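Local structure of aspartate--tRNA(Asp/Asn) ligase (Sulfolobus tokodaii, 1WYD) at residues B[190-194]-B[382-387]. The protein attaches L-aspartate to both tRNA(Asp) and tRNA(Asn) in two steps, first activating the amino acid with ATP and then transferring it to the tRNA acceptor end. Residues are numbered along the deposited sequence.
Sequences LYKEL and FFLKWF
In the class II synthetase catalytic domain, helix 189-199, whose first turn (189-192) is predicted to belong to the aspartate-binding region, packs through Leu190, Glu193 and Leu194 against an aromatic-rich turn. Residues 190-194 are regular alpha helix, with Leu194 N hydrogen-bonded to Leu190 O (3.0 Å). Residues 382-387 form a short helical turn that tightens to 3-10 geometry by its end, with a Phe387 N to Leu384 O hydrogen bond of 3.1 Å. The backbones face each other at Leu190–Phe383 (CA–CA 6.9 Å) and Leu194–Trp386 (7.6 Å). The two leucines, i and i+4 on one side of the helix, both contact aromatic rings, whose flat faces suit branched methyl groups in a buried setting.

Phe382, chi1 p, brings CD2 to 4.0 Å from Leu190 CD2. Phe383, chi1 t, turns a ring face to Leu190, also t: Leu190 CD1 lies 3.7 Å from the centroid of the Phe383 ring, 20° off its normal, a CH-pi contact. Leu384 faces away, onto helix 363-371. Trp386, chi1 m, offers a flat indole to Leu194, also m, whose CD1 sits 3.8 Å from the five-membered-ring centroid, 8° off its normal; Val122 of the second subunit packs on both residues. A weak hydrogen bond from Trp386 NE1 to Phe382 O (2.8 Å) partly satisfies the indole nitrogen. Phe387, chi1 m, lies by Glu193, a buried acid whose polar demand is met by hydrogen bonds, OE1 with His394 NE2 and OE2 with Gln189 NE2; it touches Arg359, predicted to bind L-aspartate. Glu193 meets two ring edges, where partly positive hydrogens lie: its OE2 is 3.8 Å from Phe383 CZ, and its OE1 4.1 Å from Phe387 CZ.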
loop_
_atom_site.group_PDB
_atom_site.type_symbol
_atom_site.label_atom_id
_atom_site.label_comp_id
_atom_site.label_asym_id
_atom_site.label_seq_id
_atom_site.Cartn_x
_atom_site.Cartn_y
_atom_site.Cartn_z
ATOM N N LEU B 190 2.866 5.475 16.245
ATOM C CA LEU B 190 4.113 6.093 16.648
ATOM C C LEU B 190 4.985 6.448 15.452
ATOM O O LEU B 190 5.551 7.541 15.407
ATOM C CB LEU B 190 4.913 5.167 17.603
ATOM C CG LEU B 190 6.398 5.532 17.828
ATOM C CD1 LEU B 190 6.552 6.833 18.637
ATOM C CD2 LEU B 190 7.168 4.386 18.529
ATOM N N TYR B 191 5.064 5.545 14.473
ATOM C CA TYR B 191 5.981 5.718 13.355
ATOM C C TYR B 191 5.587 6.852 12.414
ATOM O O TYR B 191 6.474 7.555 11.898
ATOM C CB TYR B 191 6.193 4.406 12.637
ATOM C CG TYR B 191 6.933 3.398 13.535
ATOM C CD1 TYR B 191 6.223 2.453 14.288
ATOM C CD2 TYR B 191 8.325 3.435 13.669
ATOM C CE1 TYR B 191 6.884 1.534 15.127
ATOM C CE2 TYR B 191 8.996 2.532 14.505
ATOM C CZ TYR B 191 8.262 1.586 15.235
ATOM O OH TYR B 191 8.899 0.689 16.071
ATOM N N LYS B 192 4.286 7.061 12.228
ATOM C CA LYS B 192 3.822 8.086 11.301
ATOM C C LYS B 192 3.974 9.450 11.954
ATOM O O LYS B 192 4.280 10.431 11.284
ATOM C CB LYS B 192 2.386 7.808 10.801
ATOM C CG LYS B 192 1.323 7.886 11.850
ATOM C CD LYS B 192 -0.020 7.407 11.337
ATOM C CE LYS B 192 -1.109 7.791 12.354
ATOM N NZ LYS B 192 -2.466 7.383 11.983
ATOM N N GLU B 193 3.832 9.501 13.278
ATOM C CA GLU B 193 4.140 10.727 14.013
ATOM C C GLU B 193 5.596 11.068 13.804
ATOM O O GLU B 193 5.928 12.213 13.499
ATOM C CB GLU B 193 3.845 10.579 15.498
ATOM C CG GLU B 193 2.381 10.285 15.805
ATOM C CD GLU B 193 2.008 10.585 17.250
ATOM O OE1 GLU B 193 2.380 11.669 17.763
ATOM O OE2 GLU B 193 1.302 9.754 17.869
ATOM N N LEU B 194 6.455 10.057 13.952
ATOM C CA LEU B 194 7.883 10.213 13.771
ATOM C C LEU B 194 8.220 10.743 12.390
ATOM O O LEU B 194 9.047 11.662 12.262
ATOM C CB LEU B 194 8.632 8.871 13.991
ATOM C CG LEU B 194 8.620 8.308 15.425
ATOM C CD1 LEU B 194 9.702 7.269 15.586
ATOM C CD2 LEU B 194 8.752 9.396 16.487
ATOM N N PHE B 382 10.566 4.143 24.650
ATOM C CA PHE B 382 10.613 3.951 23.199
ATOM C C PHE B 382 9.730 4.945 22.409
ATOM O O PHE B 382 9.980 5.201 21.222
ATOM C CB PHE B 382 10.240 2.511 22.841
ATOM C CG PHE B 382 8.763 2.234 22.903
ATOM C CD1 PHE B 382 8.131 1.997 24.134
ATOM C CD2 PHE B 382 7.997 2.207 21.740
ATOM C CE1 PHE B 382 6.764 1.744 24.213
ATOM C CE2 PHE B 382 6.625 1.940 21.794
ATOM C CZ PHE B 382 6.006 1.708 23.035
ATOM N N PHE B 383 8.716 5.493 23.075
ATOM C CA PHE B 383 7.833 6.482 22.478
ATOM C C PHE B 383 8.209 7.903 22.910
ATOM O O PHE B 383 8.226 8.826 22.101
ATOM C CB PHE B 383 6.379 6.153 22.870
ATOM C CG PHE B 383 5.312 6.906 22.096
ATOM C CD1 PHE B 383 4.411 6.204 21.271
ATOM C CD2 PHE B 383 5.146 8.280 22.254
ATOM C CE1 PHE B 383 3.393 6.863 20.570
ATOM C CE2 PHE B 383 4.138 8.956 21.563
ATOM C CZ PHE B 383 3.254 8.243 20.718
ATOM N N LEU B 384 8.495 8.073 24.192
ATOM C CA LEU B 384 8.850 9.367 24.764
ATOM C C LEU B 384 10.120 10.017 24.227
ATOM O O LEU B 384 10.136 11.235 23.979
ATOM C CB LEU B 384 8.959 9.238 26.274
ATOM C CG LEU B 384 7.664 8.839 26.976
ATOM C CD1 LEU B 384 8.016 8.454 28.421
ATOM C CD2 LEU B 384 6.661 9.989 26.926
ATOM N N LYS B 385 11.157 9.207 24.017
ATOM C CA LYS B 385 12.504 9.705 23.701
ATOM C C LYS B 385 12.568 10.644 22.509
ATOM O O LYS B 385 13.343 11.604 22.521
ATOM C CB LYS B 385 13.476 8.544 23.427
ATOM C CG LYS B 385 13.161 7.779 22.151
ATOM C CD LYS B 385 14.430 7.257 21.495
ATOM C CE LYS B 385 14.631 5.785 21.818
ATOM N NZ LYS B 385 15.756 5.281 20.996
ATOM N N TRP B 386 11.787 10.335 21.472
ATOM C CA TRP B 386 11.852 11.063 20.213
ATOM C C TRP B 386 11.460 12.522 20.390
ATOM O O TRP B 386 11.951 13.374 19.668
ATOM C CB TRP B 386 10.961 10.407 19.168
ATOM C CG TRP B 386 11.205 8.961 19.029
ATOM C CD1 TRP B 386 10.391 7.945 19.450
ATOM C CD2 TRP B 386 12.350 8.345 18.421
ATOM N NE1 TRP B 386 10.971 6.733 19.151
ATOM C CE2 TRP B 386 12.168 6.946 18.512
ATOM C CE3 TRP B 386 13.514 8.835 17.802
ATOM C CZ2 TRP B 386 13.101 6.038 18.027
ATOM C CZ3 TRP B 386 14.456 7.923 17.319
ATOM C CH2 TRP B 386 14.238 6.542 17.431
ATOM N N PHE B 387 10.625 12.787 21.393
ATOM C CA PHE B 387 10.114 14.139 21.709
ATOM C C PHE B 387 11.094 15.048 22.468
ATOM O O PHE B 387 10.776 16.199 22.752
ATOM C CB PHE B 387 8.774 14.044 22.463
ATOM C CG PHE B 387 7.687 13.403 21.653
ATOM C CD1 PHE B 387 7.658 12.029 21.472
ATOM C CD2 PHE B 387 6.722 14.177 21.024
ATOM C CE1 PHE B 387 6.705 11.441 20.694
ATOM C CE2 PHE B 387 5.744 13.575 20.259
ATOM C CZ PHE B 387 5.753 12.200 20.087
#